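Local coordinates for DnaJ homolog subfamily C member 27-A (Xenopus laevis, PDB 6JMG), which binds GTP with magnesium as a Rab-family small GTPase that also carries a DnaJ domain, and possibly helps regulate the MEK/ERK pathway, at residues Lys34-Cys37 with Glu38-Phe41; Phe77-Glu80 with Val81-Glu84; Gly99-Glu102 with Thr103-Leu107; Ala112-Lys115 with Gln116-Pro120; Ala177-Ser180 with Ala181-Asp184. All coordinates share one frame; numbering follows the deposited sequence.

Contact 1 (Lys34-Cys37 with Glu38-Phe41)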
loop_
_atom_site.group_PDB
_atom_site.type_symbol
_atom_site.label_atom_id
_atom_site.label_comp_id
_atom_site.label_asym_id
_atom_site.label_seq_id
_atom_site.Cartn_x
_atom_site.Cartn_y
_atom_site.Cartn_z
ATOM N N LYS A 34 6.138 -15.806 14.430
ATOM C CA LYS A 34 6.166 -17.054 15.174
ATOM C C LYS A 34 5.414 -16.953 16.496
ATOM O O LYS A 34 4.901 -17.973 16.965
ATOM C CB LYS A 34 7.621 -17.454 15.438
ATOM C CG LYS A 34 8.340 -17.966 14.225
ATOM C CD LYS A 34 9.785 -18.298 14.527
ATOM C CE LYS A 34 10.332 -19.247 13.468
ATOM N NZ LYS A 34 11.769 -18.996 13.179
ATOM N N ARG A 35 5.249 -15.734 17.048
ATOM C CA ARG A 35 4.443 -15.563 18.250
ATOM C C ARG A 35 2.981 -15.908 17.990
ATOM O O ARG A 35 2.372 -16.679 18.744
ATOM C CB ARG A 35 4.579 -14.131 18.773
ATOM C CG ARG A 35 3.731 -13.783 20.019
ATOM C CD ARG A 35 4.135 -14.598 21.237
ATOM N NE ARG A 35 3.219 -14.394 22.354
ATOM C CZ ARG A 35 3.582 -13.970 23.562
ATOM N NH1 ARG A 35 4.863 -13.701 23.821
ATOM N NH2 ARG A 35 2.659 -13.819 24.515
ATOM N N TYR A 36 2.419 -15.414 16.889
ATOM C CA TYR A 36 1.008 -15.672 16.629
ATOM C C TYR A 36 0.770 -17.027 15.954
ATOM O O TYR A 36 -0.206 -17.708 16.279
ATOM C CB TYR A 36 0.421 -14.538 15.794
ATOM C CG TYR A 36 -1.025 -14.725 15.432
ATOM C CD1 TYR A 36 -2.036 -14.328 16.290
ATOM C CD2 TYR A 36 -1.382 -15.310 14.231
ATOM C CE1 TYR A 36 -3.373 -14.505 15.947
ATOM C CE2 TYR A 36 -2.687 -15.481 13.885
ATOM C CZ TYR A 36 -3.683 -15.078 14.732
ATOM O OH TYR A 36 -4.996 -15.268 14.351
ATOM N N CYS A 37 1.663 -17.480 15.077
ATOM C CA CYS A 37 1.328 -18.687 14.323
ATOM C C CYS A 37 1.829 -19.953 14.976
ATOM O O CYS A 37 1.202 -21.004 14.819
ATOM C CB CYS A 37 1.980 -18.692 12.926
ATOM S SG CYS A 37 1.799 -17.254 11.917
ATOM N N GLU A 38 2.929 -19.869 15.726
ATOM C CA GLU A 38 3.526 -21.032 16.367
ATOM C C GLU A 38 3.514 -20.942 17.884
ATOM O O GLU A 38 4.043 -21.840 18.550
ATOM C CB GLU A 38 4.936 -21.248 15.821
ATOM C CG GLU A 38 4.920 -22.102 14.538
ATOM C CD GLU A 38 6.218 -22.053 13.737
ATOM O OE1 GLU A 38 7.182 -21.383 14.172
ATOM O OE2 GLU A 38 6.268 -22.692 12.660
ATOM N N LYS A 39 2.882 -19.909 18.435
ATOM C CA LYS A 39 2.746 -19.686 19.869
ATOM C C LYS A 39 4.062 -19.914 20.616
ATOM O O LYS A 39 4.145 -20.683 21.579
ATOM C CB LYS A 39 1.630 -20.579 20.437
ATOM C CG LYS A 39 0.300 -20.542 19.655
ATOM C CD LYS A 39 -0.635 -19.428 20.177
ATOM C CE LYS A 39 -1.184 -18.497 19.049
ATOM N NZ LYS A 39 -1.652 -17.120 19.519
ATOM N N ARG A 40 5.087 -19.168 20.197
ATOM C CA ARG A 40 6.390 -19.317 20.823
ATOM C C ARG A 40 7.201 -18.038 20.665
ATOM O O ARG A 40 6.927 -17.213 19.792
ATOM C CB ARG A 40 7.140 -20.522 20.260
ATOM C CG ARG A 40 7.267 -20.562 18.768
ATOM C CD ARG A 40 8.156 -21.728 18.404
ATOM N NE ARG A 40 8.491 -21.763 16.995
ATOM C CZ ARG A 40 9.647 -22.192 16.511
ATOM N NH1 ARG A 40 10.608 -22.616 17.324
ATOM N NH2 ARG A 40 9.834 -22.192 15.203
ATOM N N PHE A 41 8.187 -17.865 21.554
ATOM C CA PHE A 41 9.059 -16.692 21.512
ATOM C C PHE A 41 10.358 -16.975 22.258
ATOM O O PHE A 41 10.331 -17.395 23.422
ATOM C CB PHE A 41 8.391 -15.456 22.131
ATOM C CG PHE A 41 9.341 -14.308 22.302
ATOM C CD1 PHE A 41 9.609 -13.443 21.232
ATOM C CD2 PHE A 41 10.020 -14.118 23.505
ATOM C CE1 PHE A 41 10.506 -12.416 21.372
ATOM C CE2 PHE A 41 10.924 -13.081 23.649
ATOM C CZ PHE A 41 11.160 -12.225 22.592
#
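Lys-34 and Glu-38, one helical turn apart, run side by side and point the same way, so that Glu-38 OE1 lies 3.6 Å from Lys-34 CG, beside the aliphatic chain and not at the ammonium group. Arg-40 slants across the outer part of the same lysine, its NH2 3.5 Å from Lys-34 CE. With CG between its backbone N and carbonyl carbon (chi1 53°) and the chain extended to NE, it reaches back to the glutamate side-on: NH2 and NE both donate to Glu-38 OE1, at 3.0 Å and 3.1 Å. The carboxylate oxygen lies in the guanidinium plane, whereas the two nitrogens reach it from one face of the carboxylate, 44° out of its plane for NH2. This double grip on one oxygen fixes how the arginine end is turned. Lys-34 NZ is 4.2 Å from Arg-40 NH2, and the nearby carboxylate probably offsets part of the repulsion between the two cations.

Beneath the side chains, Lys-34 O accepts from Glu-38 N at 3.0 Å and, weakly, from Arg-40 N. Lys-39 turns back so that its CE lies near Tyr-36 O. On the inner side Arg-35 NH1 bonds Gln-166 O, and Tyr-36 stacks on Phe-175 of helix 171-187. The positive phi of Lys-39 (45°) ends helix 29-38, the helix that follows the P-loop in small GTPases, and two residues on, Phe-41 touches the bound GTP.

Contact 2 (Phe77-Glu80 with Val81-Glu84)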
loop_
_atom_site.group_PDB
_atom_site.type_symbol
_atom_site.label_atom_id
_atom_site.label_comp_id
_atom_site.label_asym_id
_atom_site.label_seq_id
_atom_site.Cartn_x
_atom_site.Cartn_y
_atom_site.Cartn_z
ATOM N N PHE A 77 21.985 -6.546 2.564
ATOM C CA PHE A 77 22.704 -7.538 1.770
ATOM C C PHE A 77 21.746 -8.430 0.989
ATOM O O PHE A 77 22.093 -8.926 -0.088
ATOM C CB PHE A 77 23.605 -8.375 2.690
ATOM C CG PHE A 77 24.282 -9.540 2.003
ATOM C CD1 PHE A 77 23.626 -10.762 1.839
ATOM C CD2 PHE A 77 25.583 -9.425 1.543
ATOM C CE1 PHE A 77 24.247 -11.824 1.215
ATOM C CE2 PHE A 77 26.209 -10.487 0.927
ATOM C CZ PHE A 77 25.536 -11.685 0.752
ATOM N N PHE A 78 20.545 -8.660 1.521
ATOM C CA PHE A 78 19.574 -9.557 0.916
ATOM C C PHE A 78 18.596 -8.842 -0.003
ATOM O O PHE A 78 17.553 -9.418 -0.352
ATOM C CB PHE A 78 18.828 -10.321 2.005
ATOM C CG PHE A 78 19.689 -11.302 2.737
ATOM C CD1 PHE A 78 20.229 -12.398 2.076
ATOM C CD2 PHE A 78 19.981 -11.124 4.081
ATOM C CE1 PHE A 78 21.034 -13.293 2.744
ATOM C CE2 PHE A 78 20.785 -12.023 4.751
ATOM C CZ PHE A 78 21.310 -13.108 4.086
ATOM N N TYR A 79 18.936 -7.627 -0.440
ATOM C CA TYR A 79 18.095 -6.898 -1.383
ATOM C C TYR A 79 17.737 -7.756 -2.594
ATOM O O TYR A 79 16.558 -7.902 -2.949
ATOM C CB TYR A 79 18.826 -5.631 -1.813
ATOM C CG TYR A 79 18.158 -4.873 -2.921
ATOM C CD1 TYR A 79 16.913 -4.284 -2.730
ATOM C CD2 TYR A 79 18.775 -4.729 -4.153
ATOM C CE1 TYR A 79 16.296 -3.578 -3.740
ATOM C CE2 TYR A 79 18.171 -4.022 -5.169
ATOM C CZ TYR A 79 16.929 -3.448 -4.961
ATOM O OH TYR A 79 16.322 -2.747 -5.981
ATOM N N GLU A 80 18.753 -8.354 -3.229
ATOM C CA GLU A 80 18.524 -9.094 -4.465
ATOM C C GLU A 80 17.749 -10.380 -4.218
ATOM O O GLU A 80 17.024 -10.848 -5.106
ATOM C CB GLU A 80 19.855 -9.399 -5.144
ATOM C CG GLU A 80 20.508 -8.182 -5.786
ATOM C CD GLU A 80 21.485 -7.469 -4.853
ATOM O OE1 GLU A 80 21.430 -7.702 -3.620
ATOM O OE2 GLU A 80 22.318 -6.683 -5.358
ATOM N N VAL A 81 17.893 -10.967 -3.028
ATOM C CA VAL A 81 17.127 -12.165 -2.696
ATOM C C VAL A 81 15.652 -11.821 -2.517
ATOM O O VAL A 81 14.767 -12.590 -2.929
ATOM C CB VAL A 81 17.714 -12.856 -1.452
ATOM C CG1 VAL A 81 16.744 -13.895 -0.935
ATOM C CG2 VAL A 81 19.077 -13.493 -1.771
ATOM N N ARG A 82 15.361 -10.664 -1.898
ATOM C CA ARG A 82 13.974 -10.313 -1.588
ATOM C C ARG A 82 13.184 -9.903 -2.823
ATOM O O ARG A 82 11.970 -10.134 -2.872
ATOM C CB ARG A 82 13.902 -9.129 -0.620
ATOM C CG ARG A 82 14.542 -9.271 0.700
ATOM C CD ARG A 82 14.221 -8.039 1.541
ATOM N NE ARG A 82 14.786 -6.780 1.045
ATOM C CZ ARG A 82 15.827 -6.141 1.594
ATOM N NH1 ARG A 82 16.443 -6.635 2.667
ATOM N NH2 ARG A 82 16.263 -4.996 1.072
ATOM N N ASN A 83 13.851 -9.339 -3.842
ATOM C CA ASN A 83 13.120 -8.702 -4.943
ATOM C C ASN A 83 12.131 -9.642 -5.626
ATOM O O ASN A 83 11.084 -9.190 -6.094
ATOM C CB ASN A 83 14.100 -8.183 -5.990
ATOM C CG ASN A 83 14.804 -6.936 -5.547
ATOM O OD1 ASN A 83 14.378 -6.274 -4.599
ATOM N ND2 ASN A 83 15.896 -6.602 -6.226
ATOM N N GLU A 84 12.410 -10.950 -5.662
ATOM C CA GLU A 84 11.496 -11.863 -6.334
ATOM C C GLU A 84 10.149 -11.996 -5.633
ATOM O O GLU A 84 9.194 -12.481 -6.257
ATOM C CB GLU A 84 12.118 -13.258 -6.459
ATOM C CG GLU A 84 12.755 -13.548 -7.819
ATOM C CD GLU A 84 11.742 -13.719 -8.951
ATOM O OE1 GLU A 84 11.923 -13.035 -9.969
ATOM O OE2 GLU A 84 10.795 -14.537 -8.858
#
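Arg-82 folds back over the first turn of helix 79-82 and touches the backbone of Phe-78 and Tyr-79. Its CB is 3.7 Å from Phe-78 O, and CG lies nearer that oxygen, at 3.2 Å. CG lies anti to the carbonyl carbon, and a bend about the CG-CD bond (chi3 -65°) turns the guanidinium back across the turn. CD stays 4.1 Å from Phe-78 O, and NE passes near Tyr-79 CA. One guanidinium face then lies over Tyr-79 CA. At the tip, NH2 approaches the edge of the Tyr-79 ring, 3.9 Å from CD1, with the two planes 70° apart. NH2 also forms a salt bridge with Glu-113 of helix 107-117.

The tyrosine ring is met differently by Asn-83, whose amide stands perpendicular to it over one face, ND2 being 3.6 Å from Tyr-79 CZ. Arg-82 N donates to Phe-78 O at 3.0 Å, closing the turn behind the N-cap residue. Elsewhere Val-81 CG2 sits at the edge of the Phe-78 ring. The buried arginine charge is thus paired with a carboxylate, and NH1 is bound to Ala-73 O, in a loop that probably contacts GTP, so polar bonds as well as ring contacts hold this short helix.

Contact 3 (Gly99-Glu102 with Thr103-Leu107)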
loop_
_atom_site.group_PDB
_atom_site.type_symbol
_atom_site.label_atom_id
_atom_site.label_comp_id
_atom_site.label_asym_id
_atom_site.label_seq_id
_atom_site.Cartn_x
_atom_site.Cartn_y
_atom_site.Cartn_z
ATOM N N GLY A 99 12.285 1.585 19.811
ATOM C CA GLY A 99 13.500 1.924 20.516
ATOM C C GLY A 99 14.647 2.413 19.667
ATOM O O GLY A 99 15.683 2.788 20.223
ATOM N N HIS A 100 14.502 2.417 18.339
ATOM C CA HIS A 100 15.600 2.723 17.419
ATOM C C HIS A 100 15.003 3.483 16.238
ATOM O O HIS A 100 14.400 2.884 15.341
ATOM C CB HIS A 100 16.299 1.431 16.988
ATOM C CG HIS A 100 17.132 0.789 18.064
ATOM N ND1 HIS A 100 16.746 -0.361 18.722
ATOM C CD2 HIS A 100 18.349 1.112 18.564
ATOM C CE1 HIS A 100 17.679 -0.706 19.592
ATOM N NE2 HIS A 100 18.663 0.170 19.515
ATOM N N LYS A 101 15.171 4.805 16.229
ATOM C CA LYS A 101 14.357 5.577 15.308
ATOM C C LYS A 101 14.813 5.409 13.850
ATOM O O LYS A 101 13.996 5.541 12.929
ATOM C CB LYS A 101 14.205 7.009 15.875
ATOM C CG LYS A 101 13.987 8.173 14.906
ATOM C CD LYS A 101 13.260 9.457 15.523
ATOM C CE LYS A 101 13.866 10.227 16.739
ATOM N NZ LYS A 101 14.605 11.435 16.409
ATOM N N GLU A 102 16.071 5.020 13.616
ATOM C CA GLU A 102 16.517 4.748 12.248
ATOM C C GLU A 102 15.688 3.655 11.569
ATOM O O GLU A 102 15.647 3.597 10.340
ATOM C CB GLU A 102 17.993 4.361 12.239
ATOM C CG GLU A 102 18.271 3.022 12.837
ATOM C CD GLU A 102 18.553 3.102 14.328
ATOM O OE1 GLU A 102 18.445 4.210 14.921
ATOM O OE2 GLU A 102 18.879 2.043 14.905
ATOM N N THR A 103 15.078 2.739 12.332
ATOM C CA THR A 103 14.229 1.727 11.698
ATOM C C THR A 103 12.877 2.298 11.297
ATOM O O THR A 103 12.277 1.836 10.321
ATOM C CB THR A 103 14.021 0.501 12.612
ATOM O OG1 THR A 103 13.118 0.807 13.686
ATOM C CG2 THR A 103 15.338 -0.005 13.181
ATOM N N PHE A 104 12.382 3.297 12.030
ATOM C CA PHE A 104 11.144 3.943 11.623
ATOM C C PHE A 104 11.375 4.830 10.405
ATOM O O PHE A 104 10.584 4.818 9.453
ATOM C CB PHE A 104 10.570 4.760 12.786
ATOM C CG PHE A 104 9.403 5.614 12.402
ATOM C CD1 PHE A 104 8.154 5.046 12.198
ATOM C CD2 PHE A 104 9.550 6.974 12.222
ATOM C CE1 PHE A 104 7.063 5.826 11.822
ATOM C CE2 PHE A 104 8.468 7.751 11.854
ATOM C CZ PHE A 104 7.217 7.173 11.657
ATOM N N GLU A 105 12.470 5.585 10.405
ATOM C CA GLU A 105 12.757 6.441 9.263
ATOM C C GLU A 105 12.972 5.632 7.994
ATOM O O GLU A 105 12.599 6.081 6.902
ATOM C CB GLU A 105 13.974 7.308 9.558
ATOM C CG GLU A 105 13.647 8.557 10.349
ATOM C CD GLU A 105 14.844 9.067 11.107
ATOM O OE1 GLU A 105 15.872 8.356 11.097
ATOM O OE2 GLU A 105 14.754 10.161 11.710
ATOM N N SER A 106 13.481 4.410 8.123
ATOM C CA SER A 106 13.768 3.629 6.931
ATOM C C SER A 106 12.505 3.112 6.252
ATOM O O SER A 106 12.593 2.542 5.159
ATOM C CB SER A 106 14.728 2.480 7.268
ATOM O OG SER A 106 14.033 1.265 7.455
ATOM N N LEU A 107 11.322 3.347 6.824
ATOM C CA LEU A 107 10.131 2.707 6.276
ATOM C C LEU A 107 9.740 3.285 4.927
ATOM O O LEU A 107 9.160 2.568 4.109
ATOM C CB LEU A 107 8.957 2.851 7.241
ATOM C CG LEU A 107 9.020 2.055 8.540
ATOM C CD1 LEU A 107 7.767 2.313 9.335
ATOM C CD2 LEU A 107 9.168 0.569 8.254
#
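Thr-103 grips the carbonyl of His-100 twice. Its OG1 donates to His-100 O at 2.9 Å, nearly in line with the carbonyl bond, while its backbone N donates to the same oxygen at 3.1 Å from well above the carbonyl plane. The hydroxyl reaches that oxygen because OG1 stands between the backbone N and the carbonyl carbon (chi1 74°), which leaves CG2 beside His-100 CB, 4.2 Å away. With a valine here, His-100 O would probably lose its hydroxyl donor and Asp-97 N its side-chain partner.

One turn on, Glu-105 N donates to Lys-101 O at 2.9 Å, and the bond is almost straight (169°). Above it the two side chains pass at a slant, with Glu-105 OE2 3.8 Å from Lys-101 CG; the ammonium lies farther off, NZ being 4.9 Å from that oxygen. Ser-106 N bonds Glu-102 O, and its OG bonds Asn-24, a likely GTP-binding residue.

Asp-97 fixes the entry to the turn, taking His-100 ND1 on its carboxylate and giving its N to Thr-103 OG1. These bonds tie the start of helix 101-105 to the end of strand 91-97, with Phe-104 turned to Tyr-96 on that strand and to Trp-152 on helix 146-154.

Contact 4 (Ala112-Lys115 with Gln116-Pro120)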
loop_
_atom_site.group_PDB
_atom_site.type_symbol
_atom_site.label_atom_id
_atom_site.label_comp_id
_atom_site.label_asym_id
_atom_site.label_seq_id
_atom_site.Cartn_x
_atom_site.Cartn_y
_atom_site.Cartn_z
ATOM N N ALA A 112 9.483 2.289 -1.045
ATOM C CA ALA A 112 10.085 2.550 -2.345
ATOM C C ALA A 112 10.609 1.267 -2.973
ATOM O O ALA A 112 10.439 1.031 -4.176
ATOM C CB ALA A 112 11.214 3.570 -2.201
ATOM N N GLU A 113 11.251 0.424 -2.170
ATOM C CA GLU A 113 11.834 -0.794 -2.710
ATOM C C GLU A 113 10.753 -1.743 -3.201
ATOM O O GLU A 113 10.860 -2.305 -4.295
ATOM C CB GLU A 113 12.703 -1.454 -1.650
ATOM C CG GLU A 113 13.076 -2.848 -1.982
ATOM C CD GLU A 113 14.082 -3.380 -1.025
ATOM O OE1 GLU A 113 14.047 -4.600 -0.765
ATOM O OE2 GLU A 113 14.891 -2.567 -0.524
ATOM N N MET A 114 9.683 -1.891 -2.432
ATOM C CA MET A 114 8.552 -2.677 -2.900
ATOM C C MET A 114 7.933 -2.056 -4.141
ATOM O O MET A 114 7.692 -2.750 -5.135
ATOM C CB MET A 114 7.495 -2.801 -1.797
ATOM C CG MET A 114 6.356 -3.761 -2.145
ATOM S SD MET A 114 5.001 -3.807 -0.960
ATOM C CE MET A 114 4.277 -5.365 -1.418
ATOM N N LYS A 115 7.701 -0.735 -4.116
ATOM C CA LYS A 115 7.016 -0.087 -5.232
ATOM C C LYS A 115 7.758 -0.256 -6.551
ATOM O O LYS A 115 7.110 -0.364 -7.600
ATOM C CB LYS A 115 6.805 1.398 -4.957
ATOM C CG LYS A 115 5.406 1.768 -4.519
ATOM C CD LYS A 115 5.329 3.232 -4.066
ATOM C CE LYS A 115 4.060 3.521 -3.265
ATOM N NZ LYS A 115 4.169 4.772 -2.451
ATOM N N GLN A 116 9.096 -0.305 -6.547
ATOM C CA GLN A 116 9.713 -0.527 -7.850
ATOM C C GLN A 116 9.683 -1.977 -8.303
ATOM O O GLN A 116 9.753 -2.231 -9.508
ATOM C CB GLN A 116 11.129 0.005 -7.980
ATOM C CG GLN A 116 11.103 0.518 -9.440
ATOM C CD GLN A 116 12.362 1.122 -9.994
ATOM O OE1 GLN A 116 12.641 0.994 -11.197
ATOM N NE2 GLN A 116 13.117 1.813 -9.150
ATOM N N GLU A 117 9.634 -2.938 -7.387
ATOM C CA GLU A 117 9.587 -4.314 -7.853
ATOM C C GLU A 117 8.231 -4.675 -8.434
ATOM O O GLU A 117 8.082 -5.776 -8.979
ATOM C CB GLU A 117 9.940 -5.270 -6.722
ATOM C CG GLU A 117 11.001 -6.261 -7.121
ATOM C CD GLU A 117 12.187 -5.601 -7.796
ATOM O OE1 GLU A 117 12.467 -5.968 -8.959
ATOM O OE2 GLU A 117 12.840 -4.731 -7.158
ATOM N N LEU A 118 7.245 -3.793 -8.314
ATOM C CA LEU A 118 5.923 -4.004 -8.878
ATOM C C LEU A 118 5.710 -3.260 -10.193
ATOM O O LEU A 118 4.661 -3.439 -10.826
ATOM C CB LEU A 118 4.848 -3.576 -7.863
ATOM C CG LEU A 118 4.923 -4.243 -6.491
ATOM C CD1 LEU A 118 3.659 -3.988 -5.673
ATOM C CD2 LEU A 118 5.179 -5.746 -6.658
ATOM N N GLY A 119 6.673 -2.441 -10.617
ATOM C CA GLY A 119 6.569 -1.697 -11.849
ATOM C C GLY A 119 5.587 -0.546 -11.755
ATOM O O GLY A 119 5.008 -0.276 -10.698
ATOM N N PRO A 120 5.385 0.163 -12.873
ATOM C CA PRO A 120 4.445 1.301 -12.858
ATOM C C PRO A 120 2.982 0.887 -12.787
ATOM O O PRO A 120 2.157 1.682 -12.320
ATOM C CB PRO A 120 4.754 2.031 -14.175
ATOM C CG PRO A 120 6.119 1.533 -14.586
ATOM C CD PRO A 120 6.186 0.121 -14.106
#
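Met-114 and Leu-118 come together through different first torsions. The methionine chain leaves with CG anti to its N (chi1 -173°) and stays extended to CE, whereas leucine CG lies anti to the carbonyl carbon, beside the N (chi1 -56°). Leu-118 is thereby folded back over the preceding turn: its CG is 3.4 Å from Met-114 O, and its CD1 lies 4.4 Å from Met-114 CG in a loose apolar contact. The same methionine oxygen accepts only weak bonds, from Glu-117 N at 3.0 Å and from Leu-118 N at 3.4 Å.

Two residues earlier the helix is more regular, for Gln-116 N donates to Ala-112 O at 3.0 Å. The next bond, from Glu-117 N to Glu-113 O, is already weak. This is the C-terminal end of helix 107-117, one of the helices flanking the central sheet of the Ras-like fold. At Gly-119 the chain leaves helical geometry with a positive phi of 73°, which suits a glycine. Gly-119 N still bonds Gln-116 O.

Met-114 is buried against Ile-20 and Met-22 of strand 15-22, so its extended chain carries the helix onto the sheet. Glu-113 likewise reaches out in an extended chain, but to a polar partner: OE1 takes a hydrogen bond from Tyr-86 OH. Its carboxylate stays well away from that of Glu-117, the nearest oxygens being Glu-113 OE1 and Glu-117 OE2 at 6.5 Å. Glu-117 CB lies 3.7 Å from Met-114 O, while the side chain also touches Asn-83 and Tyr-86.

Contact 5 (Ala177-Ser180 with Ala181-Asp184)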
loop_
_atom_site.group_PDB
_atom_site.type_symbol
_atom_site.label_atom_id
_atom_site.label_comp_id
_atom_site.label_asym_id
_atom_site.label_seq_id
_atom_site.Cartn_x
_atom_site.Cartn_y
_atom_site.Cartn_z
ATOM N N ALA A 177 -7.095 -7.866 12.866
ATOM C CA ALA A 177 -7.433 -6.764 11.981
ATOM C C ALA A 177 -6.836 -6.978 10.599
ATOM O O ALA A 177 -7.469 -6.667 9.585
ATOM C CB ALA A 177 -6.949 -5.454 12.580
ATOM N N PHE A 178 -5.615 -7.516 10.558
ATOM C CA PHE A 178 -4.900 -7.767 9.313
ATOM C C PHE A 178 -5.691 -8.698 8.403
ATOM O O PHE A 178 -5.937 -8.384 7.232
ATOM C CB PHE A 178 -3.550 -8.379 9.665
ATOM C CG PHE A 178 -2.596 -8.594 8.511
ATOM C CD1 PHE A 178 -2.145 -7.544 7.732
ATOM C CD2 PHE A 178 -2.060 -9.856 8.294
ATOM C CE1 PHE A 178 -1.201 -7.756 6.736
ATOM C CE2 PHE A 178 -1.131 -10.077 7.293
ATOM C CZ PHE A 178 -0.698 -9.028 6.519
ATOM N N TYR A 179 -6.086 -9.863 8.927
ATOM C CA TYR A 179 -6.745 -10.857 8.091
ATOM C C TYR A 179 -8.169 -10.450 7.761
ATOM O O TYR A 179 -8.692 -10.839 6.711
ATOM C CB TYR A 179 -6.703 -12.230 8.760
ATOM C CG TYR A 179 -5.332 -12.874 8.750
ATOM C CD1 TYR A 179 -4.603 -12.960 7.578
ATOM C CD2 TYR A 179 -4.753 -13.369 9.928
ATOM C CE1 TYR A 179 -3.346 -13.557 7.555
ATOM C CE2 TYR A 179 -3.488 -13.966 9.922
ATOM C CZ TYR A 179 -2.791 -14.060 8.725
ATOM O OH TYR A 179 -1.537 -14.645 8.680
ATOM N N SER A 180 -8.817 -9.670 8.629
ATOM C CA SER A 180 -10.152 -9.212 8.269
ATOM C C SER A 180 -10.094 -8.205 7.132
ATOM O O SER A 180 -10.890 -8.280 6.195
ATOM C CB SER A 180 -10.861 -8.620 9.476
ATOM O OG SER A 180 -10.715 -9.463 10.605
ATOM N N ALA A 181 -9.135 -7.287 7.157
ATOM C CA ALA A 181 -8.990 -6.391 6.020
ATOM C C ALA A 181 -8.662 -7.179 4.749
ATOM O O ALA A 181 -9.138 -6.844 3.659
ATOM C CB ALA A 181 -7.927 -5.326 6.318
ATOM N N ILE A 182 -7.882 -8.254 4.874
ATOM C CA ILE A 182 -7.511 -9.026 3.694
ATOM C C ILE A 182 -8.710 -9.820 3.180
ATOM O O ILE A 182 -8.910 -9.941 1.967
ATOM C CB ILE A 182 -6.304 -9.935 3.993
ATOM C CG1 ILE A 182 -5.039 -9.097 4.219
ATOM C CG2 ILE A 182 -6.045 -10.880 2.834
ATOM C CD1 ILE A 182 -3.819 -9.909 4.705
ATOM N N VAL A 183 -9.520 -10.379 4.081
ATOM C CA VAL A 183 -10.764 -11.020 3.656
ATOM C C VAL A 183 -11.672 -10.005 2.971
ATOM O O VAL A 183 -12.279 -10.298 1.934
ATOM C CB VAL A 183 -11.464 -11.705 4.848
ATOM C CG1 VAL A 183 -12.890 -12.076 4.488
ATOM C CG2 VAL A 183 -10.699 -12.959 5.266
ATOM N N ASP A 184 -11.795 -8.801 3.547
ATOM C CA ASP A 184 -12.592 -7.756 2.911
ATOM C C ASP A 184 -12.032 -7.409 1.538
ATOM O O ASP A 184 -12.788 -7.152 0.595
ATOM C CB ASP A 184 -12.650 -6.499 3.789
ATOM C CG ASP A 184 -13.435 -6.704 5.074
ATOM O OD1 ASP A 184 -14.215 -7.683 5.175
ATOM O OD2 ASP A 184 -13.278 -5.868 5.993
#
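The Phe-178 ring carries the CD1 methyl of Ile-182 over the centre of one face, 3.7 Å from the ring centroid and only 12° off the ring normal. This CH-pi contact comes straight down on the ring, and CD1 is 3.7 Å from both CE2 and CZ of Phe-178. Phe-178 CD2 in turn lies above one face of the Tyr-179 ring, offset toward its rim. Ile-182 CD1 also approaches the tyrosine at a slant, 4.3 Å from Tyr-179 CD1, so a single methyl touches both aromatic side chains.

Two torsions set up the meeting. Phe-178 CG is anti to its backbone N (chi1 -174°), while Ile-182 CG1 lies beside its own N and brings CD1 back along the helix, CG1 passing 3.2 Å from Phe-178 O. That carbonyl also receives Ile-182 N.

Helix 171-187 is the last helix of the Ras-like domain, and here it lies against the central beta sheet. Phe-178 touches Val-19 and Ala-130, Ile-182 touches Ile-17 and Val-128, and Tyr-179 reaches Val-58 and Ile-60 on strand 51-60. An alanine in place of Phe-178 would remove the ring beneath the isoleucine methyl and is likely to open a gap between the helix and strands 15-22 and 128-134.

Along the backbone the helix is regular, Asp-184 N donating to Ser-180 O at 2.8 Å. Ser-180 OG turns back to Gln-176 O, and the Asp-184 carboxylate forms a salt bridge with Lys-61.

Each contact closes a local turn, and the five follow in series along the chain without nesting or crossing. Contact 1 ends helix 29-38 and leads to the nucleotide; contact 2 forms the short helix 79-82 after strand 63-72. Contact 3 starts the helical run after strand 91-97, and contact 4 ends it. Contacts 2 and 4 touch directly, joined by a salt bridge and by Asn-83 against Glu-117. Contact 5, farther along, lies on helix 171-187, whose earlier residues also receive Tyr-36 of contact 1. Contacts 4 and 5 both pack on strand 15-22, their centres about 23 Å apart.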